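Lipoate-protein ligase 1 (Plasmodium falciparum, PDB 5T8U) belongs to the lipoyl protein ligase A/B family, with a ligase catalytic domain joined to a C-terminal domain, and holds lipoic acid in its pocket. Local coordinates at residues Trp59-Ser64 and Val99-Gly104; Val89-Thr94 and Trp268-Gly273. All coordinates share one frame; numbering follows the deposited sequence.

Interaction 1: residues Trp59-Ser64 and Val99-Gly104; sequences WRNNRS and VYHDLG. With LPA (lipoic acid), chain C.
The His-101 ring lies alongside the amide of Asn-61, both side chains pointing the same way with their planes only 10° apart. The closest approach is 3.2 Å, from Asn-61 ND2 to His-101 CD2; this is packing against a ring carbon, and the polar end of Asn-61 is engaged elsewhere, OD1 accepting from Asn-25 ND2. A bond within its own strand helps hold the rotation of the imidazole: ND1 donates to Tyr-100 O at 2.9 Å, with the oxygen near the ring plane, although ND1 comes from above the carbonyl plane and off its lone pairs. That leaves NE2 directed at lipoic acid, whose S8 sits at the ring edge 3.5 Å from His-101 NE2. Trp-59 CH2 approaches the same sulfur, while Val-99 packs on the aliphatic chain next to the dithiolane, its CG2 3.6 Å from LPA C5.

In the backbone, Ser-64 and His-101 form an antiparallel hydrogen-bonded pair joining strands 64-66 and 99-101. Ser-64 N donates to His-101 O, and His-101 N to Ser-64 O at 2.9 Å. The latter oxygen also receives a CA-H contact from Tyr-100. Tyr-100, with CG anti to the backbone N (chi1 174°), runs beside Arg-63 and brings OH within 3.4 Å of Arg-63 CG; the guanidinium continues to Asp-85 O through NH1. Farther from the pocket, Arg-60 NH2 meets an in-plane lone pair of Leu-103 O at 3.1 Å, although the oxygen is tilted 25° from the guanidinium plane. Asp-102 OD1 closes an Asx turn by accepting from Gly-104 N.

The division of bonding is consistent with backbone pairing and the ND1 bond positioning the imidazole, while its contact with the disulfide ring is one of close packing.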
ATOM      1  N   TRP A  59      -5.162 -11.646   2.977  0.97 58.73           N
ATOM      2  CA  TRP A  59      -6.532 -11.174   3.125  0.97 57.60           C
ATOM      3  C   TRP A  59      -7.135 -10.934   1.750  0.97 61.98           C
ATOM      4  O   TRP A  59      -6.422 -10.704   0.772  0.97 62.17           O
ATOM      5  CB  TRP A  59      -6.594  -9.900   3.978  0.97 57.05           C
ATOM      6  CG  TRP A  59      -5.541  -8.869   3.647  0.97 56.10           C
ATOM      7  CD1 TRP A  59      -4.189  -8.993   3.809  0.97 55.26           C
ATOM      8  CD2 TRP A  59      -5.758  -7.551   3.124  0.97 57.33           C
ATOM      9  NE1 TRP A  59      -3.554  -7.844   3.409  0.97 57.65           N
ATOM     10  CE2 TRP A  59      -4.494  -6.943   2.986  0.97 57.81           C
ATOM     11  CE3 TRP A  59      -6.896  -6.829   2.754  0.97 58.40           C
ATOM     12  CZ2 TRP A  59      -4.338  -5.649   2.495  0.97 57.00           C
ATOM     13  CZ3 TRP A  59      -6.738  -5.541   2.270  0.97 57.33           C
ATOM     14  CH2 TRP A  59      -5.469  -4.967   2.142  0.97 57.68           C
ATOM     15  N   ARG A  60      -8.462 -10.997   1.689  1.00 66.66           N
ATOM     16  CA  ARG A  60      -9.204 -10.762   0.460  1.00 69.48           C
ATOM     17  C   ARG A  60     -10.342  -9.792   0.741  1.00 68.82           C
ATOM     18  O   ARG A  60     -10.826  -9.690   1.870  1.00 70.52           O
ATOM     19  CB  ARG A  60      -9.757 -12.071  -0.122  1.00 71.75           C
ATOM     20  CG  ARG A  60      -8.685 -13.064  -0.544  1.00 73.09           C
ATOM     21  CD  ARG A  60      -9.227 -14.484  -0.571  1.00 75.05           C
ATOM     22  NE  ARG A  60     -10.303 -14.653  -1.544  1.00 76.57           N
ATOM     23  CZ  ARG A  60     -11.051 -15.747  -1.652  1.00 78.07           C
ATOM     24  NH1 ARG A  60     -10.849 -16.778  -0.842  1.00 79.56           N
ATOM     25  NH2 ARG A  60     -12.006 -15.810  -2.568  1.00 78.80           N
ATOM     26  N   ASN A  61     -10.764  -9.078  -0.301  1.00 65.37           N
ATOM     27  CA  ASN A  61     -11.813  -8.078  -0.179  1.00 65.78           C
ATOM     28  C   ASN A  61     -12.817  -8.244  -1.310  1.00 69.07           C
ATOM     29  O   ASN A  61     -12.465  -8.652  -2.420  1.00 66.43           O
ATOM     30  CB  ASN A  61     -11.243  -6.654  -0.208  1.00 66.29           C
ATOM     31  CG  ASN A  61      -9.990  -6.513   0.628  1.00 67.05           C
ATOM     32  OD1 ASN A  61     -10.054  -6.339   1.844  1.00 68.17           O
ATOM     33  ND2 ASN A  61      -8.838  -6.584  -0.025  1.00 67.64           N
ATOM     34  N   ASN A  62     -14.069  -7.918  -1.013  1.00 81.20           N
ATOM     35  CA  ASN A  62     -15.128  -7.965  -2.012  1.00 86.22           C
ATOM     36  C   ASN A  62     -14.984  -6.764  -2.946  1.00 86.78           C
ATOM     37  O   ASN A  62     -13.990  -6.031  -2.918  1.00 87.67           O
ATOM     38  CB  ASN A  62     -16.491  -8.016  -1.326  1.00 87.51           C
ATOM     39  CG  ASN A  62     -17.286  -9.255  -1.700  1.00 89.00           C
ATOM     40  OD1 ASN A  62     -17.253  -9.704  -2.845  1.00 89.88           O
ATOM     41  ND2 ASN A  62     -18.000  -9.815  -0.730  1.00 90.18           N
ATOM     42  N   ARG A  63     -15.991  -6.550  -3.790  1.00 86.27           N
ATOM     43  CA  ARG A  63     -15.923  -5.520  -4.821  1.00 86.29           C
ATOM     44  C   ARG A  63     -15.634  -4.159  -4.200  1.00 83.90           C
ATOM     45  O   ARG A  63     -16.452  -3.626  -3.445  1.00 86.99           O
ATOM     46  CB  ARG A  63     -17.235  -5.496  -5.605  1.00 90.48           C
ATOM     47  CG  ARG A  63     -17.561  -6.841  -6.252  1.00 93.25           C
ATOM     48  CD  ARG A  63     -18.866  -6.833  -7.034  1.00 97.51           C
ATOM     49  NE  ARG A  63     -20.038  -6.877  -6.159  1.00100.07           N
ATOM     50  CZ  ARG A  63     -20.946  -5.909  -6.036  1.00102.44           C
ATOM     51  NH1 ARG A  63     -20.855  -4.787  -6.737  1.00102.37           N
ATOM     52  NH2 ARG A  63     -21.966  -6.073  -5.204  1.00104.30           N
ATOM     53  N   SER A  64     -14.468  -3.595  -4.519  1.00 79.39           N
ATOM     54  CA  SER A  64     -14.026  -2.368  -3.871  1.00 76.87           C
ATOM     55  C   SER A  64     -13.148  -1.556  -4.813  1.00 77.57           C
ATOM     56  O   SER A  64     -12.566  -2.080  -5.767  1.00 76.24           O
ATOM     57  CB  SER A  64     -13.253  -2.669  -2.581  1.00 72.84           C
ATOM     58  OG  SER A  64     -13.943  -3.611  -1.779  1.00 73.96           O
ATOM     59  N   VAL A  99      -7.028   1.182  -7.480  1.00 68.12           N
ATOM     60  CA  VAL A  99      -7.132  -0.212  -7.883  1.00 69.39           C
ATOM     61  C   VAL A  99      -8.495  -0.751  -7.471  1.00 71.35           C
ATOM     62  O   VAL A  99      -9.179  -0.199  -6.606  1.00 72.86           O
ATOM     63  CB  VAL A  99      -6.008  -1.081  -7.278  1.00 66.83           C
ATOM     64  CG1 VAL A  99      -4.650  -0.635  -7.807  1.00 67.94           C
ATOM     65  CG2 VAL A  99      -6.043  -1.021  -5.759  1.00 64.66           C
ATOM     66  N   TYR A 100      -8.877  -1.854  -8.107  1.00 69.26           N
ATOM     67  CA  TYR A 100     -10.142  -2.527  -7.862  1.00 69.22           C
ATOM     68  C   TYR A 100      -9.881  -3.886  -7.229  1.00 66.54           C
ATOM     69  O   TYR A 100      -8.901  -4.558  -7.564  1.00 62.45           O
ATOM     70  CB  TYR A 100     -10.916  -2.693  -9.171  1.00 71.67           C
ATOM     71  CG  TYR A 100     -12.188  -3.504  -9.072  1.00 75.52           C
ATOM     72  CD1 TYR A 100     -13.372  -2.932  -8.626  1.00 78.12           C
ATOM     73  CD2 TYR A 100     -12.209  -4.838  -9.453  1.00 77.10           C
ATOM     74  CE1 TYR A 100     -14.535  -3.669  -8.547  1.00 79.70           C
ATOM     75  CE2 TYR A 100     -13.370  -5.584  -9.378  1.00 79.35           C
ATOM     76  CZ  TYR A 100     -14.529  -4.994  -8.926  1.00 80.85           C
ATOM     77  OH  TYR A 100     -15.690  -5.728  -8.847  1.00 83.83           O
ATOM     78  N   HIS A 101     -10.761  -4.284  -6.315  1.00 68.94           N
ATOM     79  CA  HIS A 101     -10.629  -5.542  -5.597  1.00 68.74           C
ATOM     80  C   HIS A 101     -11.919  -6.336  -5.704  1.00 72.54           C
ATOM     81  O   HIS A 101     -13.011  -5.770  -5.787  1.00 76.07           O
ATOM     82  CB  HIS A 101     -10.308  -5.323  -4.112  1.00 65.30           C
ATOM     83  CG  HIS A 101      -8.866  -5.041  -3.831  1.00 61.39           C
ATOM     84  ND1 HIS A 101      -7.916  -4.929  -4.822  1.00 62.36           N
ATOM     85  CD2 HIS A 101      -8.212  -4.849  -2.660  1.00 60.46           C
ATOM     86  CE1 HIS A 101      -6.739  -4.680  -4.276  1.00 62.12           C
ATOM     87  NE2 HIS A 101      -6.892  -4.626  -2.965  1.00 60.70           N
ATOM     88  N   ASP A 102     -11.777  -7.657  -5.708  1.00 70.80           N
ATOM     89  CA  ASP A 102     -12.898  -8.565  -5.512  1.00 72.13           C
ATOM     90  C   ASP A 102     -12.329  -9.900  -5.047  1.00 72.02           C
ATOM     91  O   ASP A 102     -11.117 -10.050  -4.869  1.00 72.22           O
ATOM     92  CB  ASP A 102     -13.743  -8.705  -6.784  1.00 74.05           C
ATOM     93  CG  ASP A 102     -13.002  -9.396  -7.915  1.00 75.54           C
ATOM     94  OD1 ASP A 102     -11.876  -9.888  -7.695  1.00 75.13           O
ATOM     95  OD2 ASP A 102     -13.550  -9.444  -9.036  1.00 78.38           O
ATOM     96  N   LEU A 103     -13.213 -10.878  -4.860  1.00 71.85           N
ATOM     97  CA  LEU A 103     -12.780 -12.176  -4.360  1.00 69.84           C
ATOM     98  C   LEU A 103     -11.887 -12.923  -5.343  1.00 68.01           C
ATOM     99  O   LEU A 103     -11.324 -13.959  -4.973  1.00 66.88           O
ATOM    100  CB  LEU A 103     -14.000 -13.026  -4.006  1.00 70.05           C
ATOM    101  CG  LEU A 103     -14.869 -12.461  -2.880  1.00 69.21           C
ATOM    102  CD1 LEU A 103     -16.135 -13.284  -2.709  1.00 70.24           C
ATOM    103  CD2 LEU A 103     -14.097 -12.399  -1.568  1.00 67.45           C
ATOM    104  N   GLY A 104     -11.734 -12.428  -6.568  0.98 68.70           N
ATOM    105  CA  GLY A 104     -10.846 -13.044  -7.528  0.98 70.74           C
ATOM    106  C   GLY A 104      -9.389 -12.675  -7.383  0.98 71.29           C
ATOM    107  O   GLY A 104      -8.575 -13.085  -8.215  0.98 72.82           O
TER
HETATM  108  C1  LPA C 401      -0.136   0.209  -7.838  0.79 75.42           C
HETATM  109  O1  LPA C 401      -0.304  -0.488  -8.873  0.79 75.28           O
HETATM  110  C2  LPA C 401      -0.044  -0.466  -6.472  0.79 76.30           C
HETATM  111  O2  LPA C 401      -0.041   1.461  -7.930  0.79 74.97           O
HETATM  112  C3  LPA C 401      -1.407  -1.047  -6.109  0.79 76.78           C
HETATM  113  C4  LPA C 401      -1.447  -1.402  -4.624  0.79 77.13           C
HETATM  114  C5  LPA C 401      -2.894  -1.686  -4.225  0.79 78.68           C
HETATM  115  C6  LPA C 401      -2.998  -1.898  -2.841  0.79 79.85           C
HETATM  116  S6  LPA C 401      -4.449  -1.642  -2.389  0.79 81.08           S
HETATM  117  C7  LPA C 401      -2.599  -3.784  -2.399  0.79 79.36           C
HETATM  118  C8  LPA C 401      -3.592  -4.253  -1.243  0.79 79.70           C
HETATM  119  S8  LPA C 401      -4.731  -2.855  -0.921  0.79 80.81           S
HETATM  120  O   HOH W   1     -16.532 -10.742  -5.903  1.00 49.08           O

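Interaction 2: residues Val89-Thr94 and Trp268-Gly273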
ATOM      1  N   VAL A  89     -15.868   1.997  -1.376  1.00 78.33           N
ATOM      2  CA  VAL A  89     -14.790   2.932  -1.674  1.00 78.23           C
ATOM      3  C   VAL A  89     -13.927   3.082  -0.431  1.00 73.59           C
ATOM      4  O   VAL A  89     -14.442   3.116   0.693  1.00 74.50           O
ATOM      5  CB  VAL A  89     -15.341   4.300  -2.131  1.00 82.35           C
ATOM      6  CG1 VAL A  89     -14.209   5.291  -2.380  1.00 83.43           C
ATOM      7  CG2 VAL A  89     -16.189   4.135  -3.386  1.00 83.67           C
ATOM      8  N   ALA A  90     -12.614   3.171  -0.632  1.00 66.46           N
ATOM      9  CA  ALA A  90     -11.691   3.304   0.483  1.00 62.81           C
ATOM     10  C   ALA A  90     -10.450   4.064   0.036  1.00 62.84           C
ATOM     11  O   ALA A  90     -10.138   4.147  -1.155  1.00 59.65           O
ATOM     12  CB  ALA A  90     -11.299   1.937   1.052  1.00 61.12           C
ATOM     13  N   ARG A  91      -9.748   4.622   1.019  0.98 67.11           N
ATOM     14  CA  ARG A  91      -8.476   5.301   0.807  0.98 68.36           C
ATOM     15  C   ARG A  91      -7.455   4.687   1.751  0.98 66.47           C
ATOM     16  O   ARG A  91      -7.633   4.732   2.973  0.98 67.52           O
ATOM     17  CB  ARG A  91      -8.603   6.810   1.049  0.98 71.91           C
ATOM     18  CG  ARG A  91      -7.281   7.576   0.985  0.98 73.10           C
ATOM     19  CD  ARG A  91      -7.470   9.032   1.381  0.98 76.16           C
ATOM     20  NE  ARG A  91      -8.365   9.741   0.467  0.98 78.68           N
ATOM     21  CZ  ARG A  91      -7.971  10.450  -0.588  0.98 80.47           C
ATOM     22  NH1 ARG A  91      -6.684  10.564  -0.890  0.98 80.76           N
ATOM     23  NH2 ARG A  91      -8.873  11.050  -1.350  0.98 82.08           N
ATOM     24  N   ARG A  92      -6.397   4.115   1.189  1.00 63.08           N
ATOM     25  CA  ARG A  92      -5.373   3.466   1.989  1.00 61.51           C
ATOM     26  C   ARG A  92      -4.348   4.488   2.474  1.00 61.40           C
ATOM     27  O   ARG A  92      -4.373   5.665   2.105  1.00 63.26           O
ATOM     28  CB  ARG A  92      -4.693   2.356   1.187  1.00 60.94           C
ATOM     29  CG  ARG A  92      -4.105   2.813  -0.138  1.00 62.51           C
ATOM     30  CD  ARG A  92      -3.424   1.674  -0.875  1.00 61.57           C
ATOM     31  NE  ARG A  92      -2.778   2.141  -2.099  1.00 61.99           N
ATOM     32  CZ  ARG A  92      -3.375   2.231  -3.286  1.00 62.51           C
ATOM     33  NH1 ARG A  92      -2.695   2.674  -4.334  1.00 64.40           N
ATOM     34  NH2 ARG A  92      -4.645   1.881  -3.432  1.00 61.25           N
ATOM     35  N   PHE A  93      -3.434   4.021   3.323  1.00 62.25           N
ATOM     36  CA  PHE A  93      -2.408   4.874   3.907  1.00 64.25           C
ATOM     37  C   PHE A  93      -1.129   4.921   3.085  1.00 64.05           C
ATOM     38  O   PHE A  93      -0.253   5.742   3.379  1.00 66.96           O
ATOM     39  CB  PHE A  93      -2.079   4.398   5.327  1.00 64.22           C
ATOM     40  CG  PHE A  93      -3.243   4.471   6.276  1.00 67.19           C
ATOM     41  CD1 PHE A  93      -3.992   5.630   6.388  1.00 68.40           C
ATOM     42  CD2 PHE A  93      -3.593   3.375   7.051  1.00 68.67           C
ATOM     43  CE1 PHE A  93      -5.065   5.699   7.259  1.00 70.17           C
ATOM     44  CE2 PHE A  93      -4.666   3.438   7.922  1.00 68.45           C
ATOM     45  CZ  PHE A  93      -5.401   4.601   8.026  1.00 70.45           C
ATOM     46  N   THR A  94      -0.999   4.075   2.068  1.00 58.54           N
ATOM     47  CA  THR A  94       0.177   4.051   1.217  1.00 58.31           C
ATOM     48  C   THR A  94      -0.084   4.855  -0.055  1.00 58.31           C
ATOM     49  O   THR A  94      -1.184   5.359  -0.292  1.00 60.65           O
ATOM     50  CB  THR A  94       0.564   2.610   0.872  1.00 55.47           C
ATOM     51  OG1 THR A  94      -0.497   1.992   0.134  1.00 54.25           O
ATOM     52  CG2 THR A  94       0.835   1.807   2.133  1.00 54.37           C
ATOM     53  N   TRP A 268     -16.561   9.631   5.463  0.88107.44           N
ATOM     54  CA  TRP A 268     -16.684  10.208   4.131  0.88109.24           C
ATOM     55  C   TRP A 268     -15.603  11.253   3.870  0.88109.62           C
ATOM     56  O   TRP A 268     -15.055  11.319   2.765  0.88108.59           O
ATOM     57  CB  TRP A 268     -18.074  10.824   3.961  0.88113.75           C
ATOM     58  CG  TRP A 268     -18.334  11.335   2.581  0.88115.55           C
ATOM     59  CD1 TRP A 268     -18.945  10.667   1.561  0.88115.42           C
ATOM     60  CD2 TRP A 268     -17.988  12.626   2.066  0.88117.75           C
ATOM     61  NE1 TRP A 268     -19.000  11.462   0.442  0.88117.13           N
ATOM     62  CE2 TRP A 268     -18.419  12.669   0.727  0.88118.40           C
ATOM     63  CE3 TRP A 268     -17.356  13.748   2.608  0.88119.53           C
ATOM     64  CZ2 TRP A 268     -18.239  13.791  -0.077  0.88120.61           C
ATOM     65  CZ3 TRP A 268     -17.178  14.862   1.807  0.88121.33           C
ATOM     66  CH2 TRP A 268     -17.618  14.875   0.480  0.88121.89           C
ATOM     67  N   ASP A 269     -15.282  12.075   4.874  0.98110.74           N
ATOM     68  CA  ASP A 269     -14.278  13.117   4.691  0.98110.01           C
ATOM     69  C   ASP A 269     -12.896  12.548   4.401  0.98102.83           C
ATOM     70  O   ASP A 269     -12.073  13.235   3.787  0.98103.98           O
ATOM     71  CB  ASP A 269     -14.215  14.014   5.930  0.98113.36           C
ATOM     72  CG  ASP A 269     -15.323  15.051   5.960  0.98118.50           C
ATOM     73  OD1 ASP A 269     -16.267  14.944   5.151  0.98119.87           O
ATOM     74  OD2 ASP A 269     -15.245  15.981   6.791  0.98121.29           O
ATOM     75  N   TRP A 270     -12.618  11.315   4.828  0.89 91.60           N
ATOM     76  CA  TRP A 270     -11.307  10.722   4.585  0.89 84.74           C
ATOM     77  C   TRP A 270     -11.209  10.145   3.179  0.89 84.85           C
ATOM     78  O   TRP A 270     -10.271  10.455   2.436  0.89 82.01           O
ATOM     79  CB  TRP A 270     -11.017   9.643   5.629  0.89 80.84           C
ATOM     80  CG  TRP A 270      -9.863   8.756   5.267  0.89 74.47           C
ATOM     81  CD1 TRP A 270      -9.930   7.467   4.821  0.89 69.81           C
ATOM     82  CD2 TRP A 270      -8.471   9.093   5.311  0.89 71.75           C
ATOM     83  NE1 TRP A 270      -8.667   6.981   4.589  0.89 66.75           N
ATOM     84  CE2 TRP A 270      -7.752   7.959   4.882  0.89 67.73           C
ATOM     85  CE3 TRP A 270      -7.761  10.243   5.673  0.89 71.75           C
ATOM     86  CZ2 TRP A 270      -6.361   7.941   4.804  0.89 66.35           C
ATOM     87  CZ3 TRP A 270      -6.380  10.223   5.596  0.89 69.81           C
ATOM     88  CH2 TRP A 270      -5.694   9.080   5.165  0.89 67.31           C
ATOM     89  N   CYS A 271     -12.165   9.298   2.797  1.00 90.78           N
ATOM     90  CA  CYS A 271     -12.140   8.700   1.466  1.00 92.72           C
ATOM     91  C   CYS A 271     -12.266   9.770   0.389  1.00 97.55           C
ATOM     92  O   CYS A 271     -11.400   9.900  -0.484  1.00 93.13           O
ATOM     93  CB  CYS A 271     -13.263   7.669   1.335  1.00 92.92           C
ATOM     94  SG  CYS A 271     -13.120   6.276   2.475  1.00 90.21           S
ATOM     95  N   TYR A 272     -13.344  10.551   0.440  1.00111.41           N
ATOM     96  CA  TYR A 272     -13.561  11.604  -0.542  1.00118.12           C
ATOM     97  C   TYR A 272     -12.641  12.797  -0.329  1.00118.75           C
ATOM     98  O   TYR A 272     -12.565  13.664  -1.205  1.00121.20           O
ATOM     99  CB  TYR A 272     -15.024  12.049  -0.504  1.00123.02           C
ATOM    100  CG  TYR A 272     -15.994  10.968  -0.928  1.00124.89           C
ATOM    101  CD1 TYR A 272     -16.677  11.053  -2.134  1.00126.90           C
ATOM    102  CD2 TYR A 272     -16.218   9.854  -0.127  1.00124.03           C
ATOM    103  CE1 TYR A 272     -17.561  10.065  -2.527  1.00127.65           C
ATOM    104  CE2 TYR A 272     -17.097   8.861  -0.512  1.00124.17           C
ATOM    105  CZ  TYR A 272     -17.767   8.971  -1.712  1.00126.15           C
ATOM    106  OH  TYR A 272     -18.644   7.984  -2.098  1.00126.30           O
ATOM    107  N   GLY A 273     -11.943  12.860   0.805  1.00114.84           N
ATOM    108  CA  GLY A 273     -10.970  13.909   1.028  1.00115.50           C
ATOM    109  C   GLY A 273     -11.608  15.261   1.300  1.00121.11           C
ATOM    110  O   GLY A 273     -12.693  15.373   1.882  1.00123.17           O
TER
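Two anti chi1 torsions, 174° in Arg-91 and 166° in Trp-270, carry each CG away from its own backbone N and bring the two side chains across one another. With chi2 of Arg-91 extended as well, CD is laid over one face of the indole, 3.9 Å from the centroid of the six-membered ring of Trp-270 and close to its normal: a CH-pi contact. The chain then bends at chi3, which turns NE toward the carbonyls of Trp-270 and Cys-271. NE and NH2 grip Cys-271 O side-on, NH2 at 2.9 Å and NE at 3.2 Å, both from the same face of the carbonyl plane. NE also makes a weak bond to Trp-270 O.

In the fold, these bonds bind the segment following strand 88-90, an outer strand of the three-stranded sheet in the lipoyl ligase domain, to the short helix 268-271, which comes some 170 residues later. Gly-273, with positive phi, is the first residue to leave helical angles; the late carbonyls of this short helix may favour a positive group. NH1 has a further backbone partner in Gln-71 O.

The exchange is reciprocal, since Trp-270 NE1 returns a bond of 3.0 Å to Arg-91 O, which lies near the indole plane. Next along the same edge of the indole, on the six-membered ring, Phe-93 CE1 touches Trp-270 CZ2 at 3.6 Å, the rings meeting obliquely with planes at 52°; Leu-265 of helix 256-266 packs against both aromatics. Cys-271 SG rests 3.9 Å from Ala-90 CA, where the strand backbone passes the helix.

In the fold
Both interactions reach the three-stranded sheet 88-90, 64-66, 99-101: interaction 1 pairs the central strand 64-66 with the outer strand 99-101, and interaction 2 continues from the other outer strand, 88-90. Their centres are 16 Å apart, each is partly buried, and their segments alternate along the chain. Interaction 1 joins strand to strand within the ligase domain by main-chain pairing, with the exposed Arg-63 and partly exposed Arg-60 away from the ligand. Interaction 2 joins the end of strand 88-90 to a helix some 170 residues later, chiefly through side-chain donors to main-chain carbonyls and aromatic packing. They meet at lipoic acid's pocket, where Val-99 CG2 lies 4.0 Å from Arg-92 NH2.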